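Long-range contacts in acetyltransferase-like, GNAT family (PDB 3EY5), which is probably an N-acetyltransferase of the GNAT family, moving an acetyl group onto an amine of a substrate that is not known: residues T12-Y18 against L40-D45; H17-M21 against N52-F56. All coordinates share one frame; numbering follows the deposited sequence.

Interaction 1. Residues T12-Y18 against L40-D45; sequences TSDVQHY and LREYTD
Thr12 meets Asp45 through two hydrogen bonds that use both oxygens of one carboxylate. Its backbone N-H points almost straight at Asp45 OD1 (N to OD1 3.0 Å, N-H...O angle 173°), and its hydroxyl OG1 donates to Asp45 OD2 at 2.8 Å. Both oxygens are met on their syn sides, though the hydroxyl lies well out of the carboxylate plane. The first torsion of Thr12, 63°, sets OG1 between the backbone N and the carbonyl carbon, and from there the two donors reach the two oxygens. Two bonds from one residue should restrict rotation of the Asp45 carboxylate and tie the loop ahead of helix 15-28 to the last turn of helix 37-46.

The methyl of Thr12 packs against the Tyr18 ring and the Arg41 guanidinium. Its CG2 lies 3.6 Å above the plane of the Tyr18 ring, offset toward the rim, and also sits over the centre of the guanidinium. The ring and guanidinium planes are 71° apart, so they are not stacked on each other. Arg41 instead passes its aliphatic part by the phenol, CG coming to 3.1 Å from Tyr18 OH, and the bend at its third torsion turns NH1 back to 3.7 Å from Tyr18 CE2.

The phenol end of Tyr18 also touches Leu40, OH to CG 3.3 Å. At the ring edge, near its plane, is Thr44 OG1, 3.7 Å from CE1; that hydroxyl donates to Leu40 O one turn back.

The contact thus packs together the two helices between strands 6-9 and 50-57, the usual β1-α1-α2-β2 start of the GNAT fold. Leu40 also packs on Met21 and Leu25 of helix 15-28, while Thr44 reaches across to Phe50 and Asn52 of strand 50-57.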
ATOM      1  N   THR A  12      -4.170 -16.540   5.879  1.00 25.47           N
ATOM      2  CA  THR A  12      -5.394 -16.665   6.616  1.00 25.58           C
ATOM      3  C   THR A  12      -5.323 -17.885   7.571  1.00 26.23           C
ATOM      4  O   THR A  12      -6.229 -18.085   8.390  1.00 26.30           O
ATOM      5  CB  THR A  12      -6.548 -16.888   5.652  1.00 25.86           C
ATOM      6  OG1 THR A  12      -6.339 -18.136   4.962  1.00 26.25           O
ATOM      7  CG2 THR A  12      -6.636 -15.768   4.651  1.00 23.65           C
ATOM      8  N   SER A  13      -4.257 -18.690   7.443  1.00 26.44           N
ATOM      9  CA  SER A  13      -3.923 -19.768   8.389  1.00 27.16           C
ATOM     10  C   SER A  13      -3.505 -19.214   9.745  1.00 27.35           C
ATOM     11  O   SER A  13      -3.591 -19.910  10.766  1.00 26.98           O
ATOM     12  CB  SER A  13      -2.794 -20.649   7.833  1.00 27.19           C
ATOM     13  OG  SER A  13      -3.188 -21.306   6.632  1.00 27.16           O
ATOM     14  N   ASP A  14      -3.048 -17.961   9.745  1.00 27.55           N
ATOM     15  CA  ASP A  14      -2.679 -17.264  10.961  1.00 27.81           C
ATOM     16  C   ASP A  14      -3.893 -16.501  11.442  1.00 27.97           C
ATOM     17  O   ASP A  14      -3.956 -15.274  11.336  1.00 28.37           O
ATOM     18  CB  ASP A  14      -1.531 -16.319  10.663  1.00 28.31           C
ATOM     19  CG  ASP A  14      -0.355 -17.033  10.080  1.00 30.04           C
ATOM     20  OD1 ASP A  14       0.065 -18.035  10.697  1.00 32.51           O
ATOM     21  OD2 ASP A  14       0.140 -16.616   9.007  1.00 31.05           O
ATOM     22  N   VAL A  15      -4.859 -17.250  11.969  1.00 28.07           N
ATOM     23  CA  VAL A  15      -6.161 -16.726  12.370  1.00 27.53           C
ATOM     24  C   VAL A  15      -6.101 -15.380  13.104  1.00 26.96           C
ATOM     25  O   VAL A  15      -6.701 -14.401  12.628  1.00 26.63           O
ATOM     26  CB  VAL A  15      -6.995 -17.810  13.129  1.00 27.76           C
ATOM     27  CG1 VAL A  15      -7.790 -17.231  14.297  1.00 28.18           C
ATOM     28  CG2 VAL A  15      -7.914 -18.543  12.157  1.00 28.04           C
ATOM     29  N   GLN A  16      -5.368 -15.317  14.220  1.00 26.17           N
ATOM     30  CA  GLN A  16      -5.328 -14.093  15.042  1.00 26.14           C
ATOM     31  C   GLN A  16      -4.769 -12.889  14.289  1.00 25.45           C
ATOM     32  O   GLN A  16      -5.339 -11.784  14.334  1.00 25.45           O
ATOM     33  CB  GLN A  16      -4.556 -14.289  16.351  1.00 26.34           C
ATOM     34  CG  GLN A  16      -4.014 -12.979  16.947  1.00 27.69           C
ATOM     35  CD  GLN A  16      -3.716 -13.065  18.427  1.00 28.49           C
ATOM     36  OE1 GLN A  16      -4.363 -12.398  19.237  1.00 29.09           O
ATOM     37  NE2 GLN A  16      -2.721 -13.875  18.792  1.00 29.30           N
ATOM     38  N   HIS A  17      -3.656 -13.107  13.596  1.00 24.79           N
ATOM     39  CA  HIS A  17      -3.039 -12.037  12.846  1.00 23.62           C
ATOM     40  C   HIS A  17      -3.881 -11.612  11.671  1.00 22.97           C
ATOM     41  O   HIS A  17      -3.989 -10.416  11.399  1.00 23.37           O
ATOM     42  CB  HIS A  17      -1.649 -12.420  12.400  1.00 23.54           C
ATOM     43  CG  HIS A  17      -0.730 -12.741  13.531  1.00 25.31           C
ATOM     44  ND1 HIS A  17      -0.867 -12.178  14.785  1.00 26.19           N
ATOM     45  CD2 HIS A  17       0.350 -13.561  13.596  1.00 25.81           C
ATOM     46  CE1 HIS A  17       0.090 -12.640  15.571  1.00 27.64           C
ATOM     47  NE2 HIS A  17       0.840 -13.480  14.874  1.00 26.80           N
ATOM     48  N   TYR A  18      -4.479 -12.559  10.966  1.00 22.42           N
ATOM     49  CA  TYR A  18      -5.259 -12.176   9.790  1.00 23.00           C
ATOM     50  C   TYR A  18      -6.494 -11.349  10.144  1.00 23.06           C
ATOM     51  O   TYR A  18      -6.817 -10.366   9.446  1.00 23.47           O
ATOM     52  CB  TYR A  18      -5.634 -13.356   8.907  1.00 23.12           C
ATOM     53  CG  TYR A  18      -6.269 -12.910   7.596  1.00 24.03           C
ATOM     54  CD1 TYR A  18      -5.487 -12.695   6.451  1.00 25.15           C
ATOM     55  CD2 TYR A  18      -7.651 -12.689   7.505  1.00 23.82           C
ATOM     56  CE1 TYR A  18      -6.070 -12.285   5.256  1.00 24.35           C
ATOM     57  CE2 TYR A  18      -8.239 -12.289   6.324  1.00 23.50           C
ATOM     58  CZ  TYR A  18      -7.456 -12.092   5.206  1.00 25.97           C
ATOM     59  OH  TYR A  18      -8.063 -11.678   4.036  1.00 29.27           O
ATOM     60  N   LEU A  40      -9.993 -10.720  -0.796  1.00 29.43           N
ATOM     61  CA  LEU A  40      -8.748 -10.388  -0.140  1.00 30.02           C
ATOM     62  C   LEU A  40      -8.155 -11.651   0.516  1.00 29.58           C
ATOM     63  O   LEU A  40      -6.949 -11.883   0.476  1.00 29.31           O
ATOM     64  CB  LEU A  40      -9.012  -9.304   0.874  1.00 29.75           C
ATOM     65  CG  LEU A  40      -7.928  -9.160   1.914  1.00 32.66           C
ATOM     66  CD1 LEU A  40      -6.614  -8.650   1.270  1.00 34.38           C
ATOM     67  CD2 LEU A  40      -8.438  -8.246   3.042  1.00 33.74           C
ATOM     68  N   ARG A  41      -9.018 -12.456   1.118  1.00 29.70           N
ATOM     69  CA  ARG A  41      -8.605 -13.766   1.632  1.00 30.39           C
ATOM     70  C   ARG A  41      -7.990 -14.635   0.533  1.00 30.06           C
ATOM     71  O   ARG A  41      -6.903 -15.208   0.717  1.00 29.97           O
ATOM     72  CB  ARG A  41      -9.784 -14.478   2.285  1.00 30.89           C
ATOM     73  CG  ARG A  41     -10.244 -13.806   3.577  1.00 32.64           C
ATOM     74  CD  ARG A  41     -11.326 -14.625   4.264  1.00 38.30           C
ATOM     75  NE  ARG A  41     -10.817 -15.904   4.770  1.00 40.46           N
ATOM     76  CZ  ARG A  41     -10.434 -16.118   6.030  1.00 41.92           C
ATOM     77  NH1 ARG A  41     -10.508 -15.136   6.934  1.00 42.23           N
ATOM     78  NH2 ARG A  41      -9.987 -17.320   6.384  1.00 42.03           N
ATOM     79  N   GLU A  42      -8.668 -14.693  -0.610  1.00 29.29           N
ATOM     80  CA  GLU A  42      -8.216 -15.465  -1.752  1.00 29.77           C
ATOM     81  C   GLU A  42      -6.849 -14.996  -2.304  1.00 29.60           C
ATOM     82  O   GLU A  42      -5.988 -15.826  -2.591  1.00 29.15           O
ATOM     83  CB  GLU A  42      -9.297 -15.462  -2.835  1.00 29.93           C
ATOM     84  CG  GLU A  42     -10.609 -16.176  -2.374  1.00 31.16           C
ATOM     85  CD  GLU A  42     -11.859 -15.916  -3.254  1.00 32.14           C
ATOM     86  OE1 GLU A  42     -11.779 -15.287  -4.334  1.00 33.66           O
ATOM     87  OE2 GLU A  42     -12.950 -16.369  -2.847  1.00 34.79           O
ATOM     88  N   TYR A  43      -6.655 -13.678  -2.428  1.00 28.36           N
ATOM     89  CA  TYR A  43      -5.387 -13.112  -2.903  1.00 27.94           C
ATOM     90  C   TYR A  43      -4.269 -13.470  -1.924  1.00 27.63           C
ATOM     91  O   TYR A  43      -3.179 -13.884  -2.320  1.00 27.58           O
ATOM     92  CB  TYR A  43      -5.495 -11.574  -3.053  1.00 28.30           C
ATOM     93  CG  TYR A  43      -6.119 -11.078  -4.360  1.00 29.07           C
ATOM     94  CD1 TYR A  43      -5.373 -10.333  -5.282  1.00 30.78           C
ATOM     95  CD2 TYR A  43      -7.451 -11.362  -4.685  1.00 29.34           C
ATOM     96  CE1 TYR A  43      -5.952  -9.893  -6.501  1.00 31.71           C
ATOM     97  CE2 TYR A  43      -8.037 -10.912  -5.884  1.00 28.58           C
ATOM     98  CZ  TYR A  43      -7.293 -10.182  -6.779  1.00 30.56           C
ATOM     99  OH  TYR A  43      -7.872  -9.758  -7.956  1.00 30.69           O
ATOM    100  N   THR A  44      -4.552 -13.298  -0.642  1.00 27.10           N
ATOM    101  CA  THR A  44      -3.579 -13.592   0.403  1.00 28.06           C
ATOM    102  C   THR A  44      -2.950 -15.009   0.257  1.00 28.56           C
ATOM    103  O   THR A  44      -1.732 -15.135   0.093  1.00 29.40           O
ATOM    104  CB  THR A  44      -4.188 -13.357   1.806  1.00 27.56           C
ATOM    105  OG1 THR A  44      -4.460 -11.958   1.978  1.00 27.76           O
ATOM    106  CG2 THR A  44      -3.242 -13.832   2.900  1.00 28.79           C
ATOM    107  N   ASP A  45      -3.762 -16.055   0.267  1.00 28.83           N
ATOM    108  CA  ASP A  45      -3.214 -17.429   0.147  1.00 29.00           C
ATOM    109  C   ASP A  45      -3.026 -17.945  -1.274  1.00 29.02           C
ATOM    110  O   ASP A  45      -2.223 -18.841  -1.514  1.00 29.67           O
ATOM    111  CB  ASP A  45      -4.087 -18.423   0.885  1.00 29.20           C
ATOM    112  CG  ASP A  45      -4.769 -17.829   2.080  1.00 29.58           C
ATOM    113  OD1 ASP A  45      -4.104 -17.183   2.931  1.00 32.32           O
ATOM    114  OD2 ASP A  45      -5.991 -18.035   2.164  1.00 30.19           O
TER

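Interaction 2. Residues H17-M21 against N52-F56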
ATOM      1  N   HIS A  17      -3.656 -13.107  13.596  1.00 24.79           N
ATOM      2  CA  HIS A  17      -3.039 -12.037  12.846  1.00 23.62           C
ATOM      3  C   HIS A  17      -3.881 -11.612  11.671  1.00 22.97           C
ATOM      4  O   HIS A  17      -3.989 -10.416  11.399  1.00 23.37           O
ATOM      5  CB  HIS A  17      -1.649 -12.420  12.400  1.00 23.54           C
ATOM      6  CG  HIS A  17      -0.730 -12.741  13.531  1.00 25.31           C
ATOM      7  ND1 HIS A  17      -0.867 -12.178  14.785  1.00 26.19           N
ATOM      8  CD2 HIS A  17       0.350 -13.561  13.596  1.00 25.81           C
ATOM      9  CE1 HIS A  17       0.090 -12.640  15.571  1.00 27.64           C
ATOM     10  NE2 HIS A  17       0.840 -13.480  14.874  1.00 26.80           N
ATOM     11  N   TYR A  18      -4.479 -12.559  10.966  1.00 22.42           N
ATOM     12  CA  TYR A  18      -5.259 -12.176   9.790  1.00 23.00           C
ATOM     13  C   TYR A  18      -6.494 -11.349  10.144  1.00 23.06           C
ATOM     14  O   TYR A  18      -6.817 -10.366   9.446  1.00 23.47           O
ATOM     15  CB  TYR A  18      -5.634 -13.356   8.907  1.00 23.12           C
ATOM     16  CG  TYR A  18      -6.269 -12.910   7.596  1.00 24.03           C
ATOM     17  CD1 TYR A  18      -5.487 -12.695   6.451  1.00 25.15           C
ATOM     18  CD2 TYR A  18      -7.651 -12.689   7.505  1.00 23.82           C
ATOM     19  CE1 TYR A  18      -6.070 -12.285   5.256  1.00 24.35           C
ATOM     20  CE2 TYR A  18      -8.239 -12.289   6.324  1.00 23.50           C
ATOM     21  CZ  TYR A  18      -7.456 -12.092   5.206  1.00 25.97           C
ATOM     22  OH  TYR A  18      -8.063 -11.678   4.036  1.00 29.27           O
ATOM     23  N   LYS A  19      -7.168 -11.745  11.221  1.00 22.69           N
ATOM     24  CA  LYS A  19      -8.328 -11.029  11.728  1.00 22.87           C
ATOM     25  C   LYS A  19      -7.927  -9.630  12.200  1.00 22.40           C
ATOM     26  O   LYS A  19      -8.662  -8.673  11.981  1.00 23.22           O
ATOM     27  CB  LYS A  19      -8.977 -11.800  12.874  1.00 22.88           C
ATOM     28  CG  LYS A  19     -10.468 -11.524  13.029  1.00 24.73           C
ATOM     29  CD  LYS A  19     -11.120 -12.554  13.941  1.00 27.50           C
ATOM     30  CE  LYS A  19     -12.656 -12.463  13.907  1.00 30.91           C
ATOM     31  NZ  LYS A  19     -13.283 -13.329  12.847  1.00 33.28           N
ATOM     32  N   PHE A  20      -6.766  -9.522  12.843  1.00 21.17           N
ATOM     33  CA  PHE A  20      -6.213  -8.231  13.216  1.00 20.65           C
ATOM     34  C   PHE A  20      -6.039  -7.324  11.985  1.00 20.25           C
ATOM     35  O   PHE A  20      -6.469  -6.177  11.994  1.00 18.39           O
ATOM     36  CB  PHE A  20      -4.860  -8.393  13.939  1.00 20.58           C
ATOM     37  CG  PHE A  20      -4.094  -7.093  14.109  1.00 20.44           C
ATOM     38  CD1 PHE A  20      -4.402  -6.218  15.151  1.00 20.07           C
ATOM     39  CD2 PHE A  20      -3.079  -6.736  13.216  1.00 21.12           C
ATOM     40  CE1 PHE A  20      -3.696  -5.023  15.308  1.00 21.04           C
ATOM     41  CE2 PHE A  20      -2.369  -5.541  13.371  1.00 20.17           C
ATOM     42  CZ  PHE A  20      -2.680  -4.686  14.419  1.00 19.11           C
HETATM   43  N   MSE A  21      -5.376  -7.842  10.956  1.00 20.26           N
HETATM   44  CA  MSE A  21      -5.167  -7.114   9.696  1.00 21.27           C
HETATM   45  C   MSE A  21      -6.525  -6.663   9.114  1.00 21.65           C
HETATM   46  O   MSE A  21      -6.728  -5.478   8.786  1.00 22.58           O
HETATM   47  CB  MSE A  21      -4.394  -8.003   8.701  1.00 21.10           C
HETATM   48  CG  MSE A  21      -4.233  -7.484   7.270  1.00 21.40           C
HETATM   49 SE   MSE A  21      -5.758  -7.875   6.112  0.50 23.49          SE
HETATM   50  CE  MSE A  21      -5.197  -6.811   4.567  1.00 28.05           C
ATOM     51  N   ASN A  52       0.699 -10.273   2.013  1.00 18.70           N
ATOM     52  CA  ASN A  52       0.019  -9.665   3.148  1.00 20.07           C
ATOM     53  C   ASN A  52       0.897  -9.796   4.395  1.00 19.15           C
ATOM     54  O   ASN A  52       1.287 -10.903   4.762  1.00 20.13           O
ATOM     55  CB  ASN A  52      -1.332 -10.375   3.350  1.00 20.27           C
ATOM     56  CG  ASN A  52      -2.327  -9.541   4.130  1.00 22.08           C
ATOM     57  OD1 ASN A  52      -1.947  -8.663   4.933  1.00 20.79           O
ATOM     58  ND2 ASN A  52      -3.634  -9.797   3.885  1.00 23.88           N
ATOM     59  N   ASN A  53       1.238  -8.674   5.025  1.00 18.78           N
ATOM     60  CA  ASN A  53       2.170  -8.699   6.140  1.00 18.99           C
ATOM     61  C   ASN A  53       1.687  -7.950   7.350  1.00 19.12           C
ATOM     62  O   ASN A  53       1.140  -6.850   7.226  1.00 18.70           O
ATOM     63  CB  ASN A  53       3.542  -8.115   5.760  1.00 19.24           C
ATOM     64  CG  ASN A  53       4.088  -8.677   4.472  1.00 21.74           C
ATOM     65  OD1 ASN A  53       4.978  -9.534   4.484  1.00 22.90           O
ATOM     66  ND2 ASN A  53       3.586  -8.158   3.329  1.00 23.70           N
ATOM     67  N   ILE A  54       1.924  -8.539   8.525  1.00 19.62           N
ATOM     68  CA  ILE A  54       1.655  -7.862   9.791  1.00 19.85           C
ATOM     69  C   ILE A  54       2.951  -7.164  10.202  1.00 19.28           C
ATOM     70  O   ILE A  54       4.078  -7.634   9.920  1.00 19.57           O
ATOM     71  CB  ILE A  54       1.045  -8.815  10.880  1.00 20.19           C
ATOM     72  CG1 ILE A  54       0.849  -8.075  12.196  1.00 22.38           C
ATOM     73  CG2 ILE A  54       1.942 -10.014  11.117  1.00 21.04           C
ATOM     74  CD1 ILE A  54      -0.025  -8.821  13.193  1.00 26.98           C
ATOM     75  N   ILE A  55       2.794  -6.006  10.806  1.00 17.82           N
ATOM     76  CA  ILE A  55       3.931  -5.237  11.227  1.00 17.63           C
ATOM     77  C   ILE A  55       4.018  -5.377  12.755  1.00 18.41           C
ATOM     78  O   ILE A  55       3.030  -5.151  13.460  1.00 17.35           O
ATOM     79  CB  ILE A  55       3.792  -3.762  10.815  1.00 17.57           C
ATOM     80  CG1 ILE A  55       3.651  -3.623   9.278  1.00 16.32           C
ATOM     81  CG2 ILE A  55       4.968  -2.985  11.298  1.00 15.44           C
ATOM     82  CD1 ILE A  55       3.170  -2.290   8.902  1.00 15.06           C
ATOM     83  N   PHE A  56       5.186  -5.770  13.247  1.00 19.35           N
ATOM     84  CA  PHE A  56       5.399  -5.893  14.675  1.00 21.52           C
ATOM     85  C   PHE A  56       6.318  -4.840  15.230  1.00 22.42           C
ATOM     86  O   PHE A  56       7.239  -4.397  14.560  1.00 22.38           O
ATOM     87  CB  PHE A  56       6.001  -7.250  14.996  1.00 22.35           C
ATOM     88  CG  PHE A  56       5.053  -8.386  14.833  1.00 23.86           C
ATOM     89  CD1 PHE A  56       4.923  -9.026  13.608  1.00 26.81           C
ATOM     90  CD2 PHE A  56       4.304  -8.834  15.911  1.00 26.63           C
ATOM     91  CE1 PHE A  56       4.038 -10.094  13.467  1.00 27.92           C
ATOM     92  CE2 PHE A  56       3.426  -9.903  15.773  1.00 28.19           C
ATOM     93  CZ  PHE A  56       3.293 -10.529  14.547  1.00 26.81           C
TER
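The amide nitrogen ND2 of Asn52 makes a probable hydrogen bond to Thr44 OG1 of helix 37-46 and is hemmed in by two side chains of helix 15-28: the Met21 methyl CE at 3.4 Å and Tyr18 CE1 at 3.7 Å. This is helix-on-sheet packing in the N-terminal half of a GNAT fold, with the short axes of 17-21 and 52-56 crossing at 90° and 9.0 Å apart at their closest. Met21, a selenomethionine, comes at the amide from the opposite direction, and a bend at its second torsion (-84°) lays the selenium and CE beside ND2. The amide oxygen OD1 is buried against Met21 CG at 3.5 Å and has no polar partner in the model; the bond at ND2 and the packing of Met21 together probably limit the amide's rotation. An alanine here removes the amide, which would probably leave Thr44 OG1 without its donor and Met21 SE and CE less closely packed on that side.

Two residues further along the strand, Ile54 extends CG1 anti to its backbone N, which carries CD1 out to the helix. There CD1 touches both Phe20 CD2, at 3.7 Å, and His17 ND1, at 3.8 Å. ND1 is likewise buried with no polar partner in the model.

Phe56 completes the contact in a T-shaped (edge-to-face) pair with His17. The ring planes stand 83° apart with centroids 5.5 Å from each other, and the edge of Phe56, at CZ, points at one face of the imidazole, off-centre toward its rim, 3.9 Å from His17 NE2.

In the fold
Tyr18 on helix 15-28 takes part in both interactions, and its ring bridges them; interaction 1 also uses Thr12 of the preceding loop. Their centres lie about 8 Å apart. Interaction 1 secures the start of the helix against helix 37-46, and interaction 2 lays the same helix across strand 50-57, which follows helix 37-46 in the chain. The two contacts join where Asn52 ND2 and Thr44 OG1 are 3.0 Å apart and Leu40 CD2 packs 3.9 Å from Met21 CE. Polar and apolar links thus close a three-way junction among two helices and a strand. Neither contact identifies a catalytic or ligand-binding residue; as in relatives, this region may border the acceptor site.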